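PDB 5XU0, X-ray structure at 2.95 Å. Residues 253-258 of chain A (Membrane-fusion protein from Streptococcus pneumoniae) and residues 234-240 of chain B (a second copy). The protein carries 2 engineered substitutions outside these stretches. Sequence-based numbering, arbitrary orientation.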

# COMPACT_ATOMS: atom_id res chain seq x y z
N LYS A 253 -39.06 -14.60 1.31
CA LYS A 253 -37.62 -14.65 1.46
C LYS A 253 -37.03 -13.32 1.04
O LYS A 253 -37.65 -12.53 0.31
CB LYS A 253 -37.05 -15.79 0.63
CG LYS A 253 -37.75 -17.11 0.91
CD LYS A 253 -37.73 -17.42 2.40
CE LYS A 253 -37.15 -18.80 2.64
NZ LYS A 253 -37.04 -19.11 4.09
N GLN A 254 -35.82 -13.05 1.53
CA GLN A 254 -35.06 -11.92 1.03
C GLN A 254 -34.87 -12.06 -0.48
O GLN A 254 -34.91 -13.16 -1.03
CB GLN A 254 -33.70 -11.85 1.74
CG GLN A 254 -33.80 -11.52 3.22
CD GLN A 254 -32.47 -11.68 3.93
OE1 GLN A 254 -31.41 -11.61 3.31
NE2 GLN A 254 -32.52 -11.90 5.24
N GLY A 255 -34.69 -10.92 -1.15
CA GLY A 255 -34.44 -10.92 -2.58
C GLY A 255 -35.65 -11.17 -3.45
O GLY A 255 -35.52 -11.10 -4.68
N PHE A 256 -36.81 -11.45 -2.87
CA PHE A 256 -38.02 -11.65 -3.66
C PHE A 256 -38.40 -10.37 -4.39
O PHE A 256 -38.45 -9.29 -3.79
CB PHE A 256 -39.18 -12.09 -2.76
CG PHE A 256 -39.35 -13.58 -2.66
CD1 PHE A 256 -38.42 -14.44 -3.23
CD2 PHE A 256 -40.43 -14.12 -2.00
CE1 PHE A 256 -38.58 -15.81 -3.13
CE2 PHE A 256 -40.60 -15.49 -1.90
CZ PHE A 256 -39.67 -16.34 -2.46
N SER A 257 -38.67 -10.49 -5.69
CA SER A 257 -39.16 -9.36 -6.46
C SER A 257 -40.63 -9.13 -6.17
O SER A 257 -41.45 -10.05 -6.26
CB SER A 257 -38.96 -9.60 -7.96
OG SER A 257 -37.61 -9.95 -8.25
N VAL A 258 -40.98 -7.91 -5.81
CA VAL A 258 -42.33 -7.57 -5.39
C VAL A 258 -42.92 -6.56 -6.37
O VAL A 258 -42.27 -6.11 -7.31
CB VAL A 258 -42.39 -7.00 -3.96
CG1 VAL A 258 -41.80 -7.97 -2.97
CG2 VAL A 258 -41.73 -5.64 -3.91
N ASN B 234 -35.17 -10.91 -18.81
CA ASN B 234 -35.93 -11.55 -17.75
C ASN B 234 -35.28 -11.33 -16.39
O ASN B 234 -34.08 -11.08 -16.28
CB ASN B 234 -36.09 -13.05 -18.02
CG ASN B 234 -37.35 -13.61 -17.41
OD1 ASN B 234 -38.15 -12.89 -16.82
ND2 ASN B 234 -37.54 -14.91 -17.56
N THR B 235 -36.10 -11.44 -15.34
CA THR B 235 -35.76 -10.95 -14.01
C THR B 235 -35.84 -12.07 -12.97
O THR B 235 -36.20 -13.21 -13.27
CB THR B 235 -36.69 -9.80 -13.63
OG1 THR B 235 -36.58 -9.54 -12.22
CG2 THR B 235 -38.14 -10.15 -13.96
N GLY B 236 -35.50 -11.71 -11.74
CA GLY B 236 -35.48 -12.63 -10.62
C GLY B 236 -34.12 -12.72 -9.97
O GLY B 236 -33.10 -12.77 -10.67
N SER B 237 -34.08 -12.73 -8.64
CA SER B 237 -32.82 -12.93 -7.93
C SER B 237 -32.58 -14.42 -7.72
O SER B 237 -33.50 -15.23 -7.74
CB SER B 237 -32.83 -12.18 -6.59
OG SER B 237 -33.88 -12.63 -5.75
N LYS B 238 -31.31 -14.77 -7.52
CA LYS B 238 -30.86 -16.15 -7.54
C LYS B 238 -30.18 -16.50 -6.22
O LYS B 238 -29.34 -15.74 -5.73
CB LYS B 238 -29.91 -16.39 -8.72
CG LYS B 238 -30.58 -16.17 -10.08
CD LYS B 238 -31.18 -17.46 -10.61
CE LYS B 238 -32.51 -17.22 -11.34
NZ LYS B 238 -32.61 -15.86 -11.92
N TYR B 239 -30.54 -17.66 -5.66
CA TYR B 239 -30.07 -18.09 -4.35
C TYR B 239 -29.20 -19.33 -4.48
O TYR B 239 -29.64 -20.32 -5.07
CB TYR B 239 -31.26 -18.40 -3.44
CG TYR B 239 -32.27 -17.28 -3.36
CD1 TYR B 239 -32.23 -16.35 -2.33
CD2 TYR B 239 -33.28 -17.16 -4.31
CE1 TYR B 239 -33.15 -15.33 -2.25
CE2 TYR B 239 -34.20 -16.14 -4.24
CZ TYR B 239 -34.13 -15.23 -3.21
OH TYR B 239 -35.06 -14.21 -3.13
N PRO B 240 -27.99 -19.34 -3.92
CA PRO B 240 -27.11 -20.50 -4.11
C PRO B 240 -27.57 -21.71 -3.32
O PRO B 240 -28.06 -21.60 -2.19
CB PRO B 240 -25.75 -19.99 -3.60
CG PRO B 240 -26.09 -18.93 -2.62
CD PRO B 240 -27.36 -18.28 -3.11

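Two hydroxyl groups of chain B donate very short hydrogen bonds to consecutive backbone carbonyls of chain A, and these two are the hydrogen bonds that join the stretches. B:Tyr239 OH lies 2.4 Å from A:Gln254 O, and B:Ser237 OG lies 2.5 Å from A:Gly255 O. Both separations are shorter than is usual for a hydroxyl-carbonyl bond; at 2.95 Å resolution, the pairing is more secure than the exact lengths.

The carbonyls are presented by a type II beta turn running from A:Lys253 to A:Phe256. Its closing bond, from A:Phe256 N to A:Lys253 O, is weak at 3.5 Å. A:Gln254, at phi/psi -57/154, and A:Gly255, at 76/-4, occupy the two central positions. The positive phi by itself favours glycine, and the packing adds a second constraint: an ideal CB on A:Gly255 would point toward chain B and sit 2.8 Å from B:Tyr239 OH and 3.0 Å from B:Ser237 OG, a clash with both donors.

The touching segments run in nearly opposite directions, 164° apart from end to end. Their CA atoms remain well separated, with A:Gly255 CA 5.9 Å from B:Ser237 CA and A:Ser257 CA 6.4 Å from B:Gly236 CA. No backbone-to-backbone hydrogen bond joins them; side chains of chain B bridge the gap instead. B:Ser237 and B:Tyr239 both direct CA-to-CB toward chain A, whereas the intervening B:Lys238 points away, an alternation that brings the two hydroxyls to the same turn. B:Ser237 reaches its carbonyl with chi1 in the p well (60°), B:Tyr239 with chi1 in m (-52°).

B:Tyr239 has the largest covered area of any residue here, 68 Å² of the 219 Å² buried in total on both sides. A:Gln254 O meets its ring at the edge, near the ring plane, as expected for an acceptor approached by a phenolic hydroxyl. B:Tyr239 OH also packs against A:Phe256, 3.4 Å from A:Phe256 CD1. The rings add a modest apolar contact, A:Phe256 CD1 to B:Tyr239 CZ at 4.4 Å. A:Phe256 N is 3.3 Å from B:Tyr239 OH, but the poor angle rules out a hydrogen bond.

Beyond the turn the contact loosens. The CA-to-CB bond of A:Ser257 points toward chain B, yet A:Ser257 OG stays 4.1 Å from B:Thr235 OG1 and 4.2 Å from B:Gly236 CA, distances of packing rather than bonding; that hydroxyl is hydrogen-bonded elsewhere in the structure.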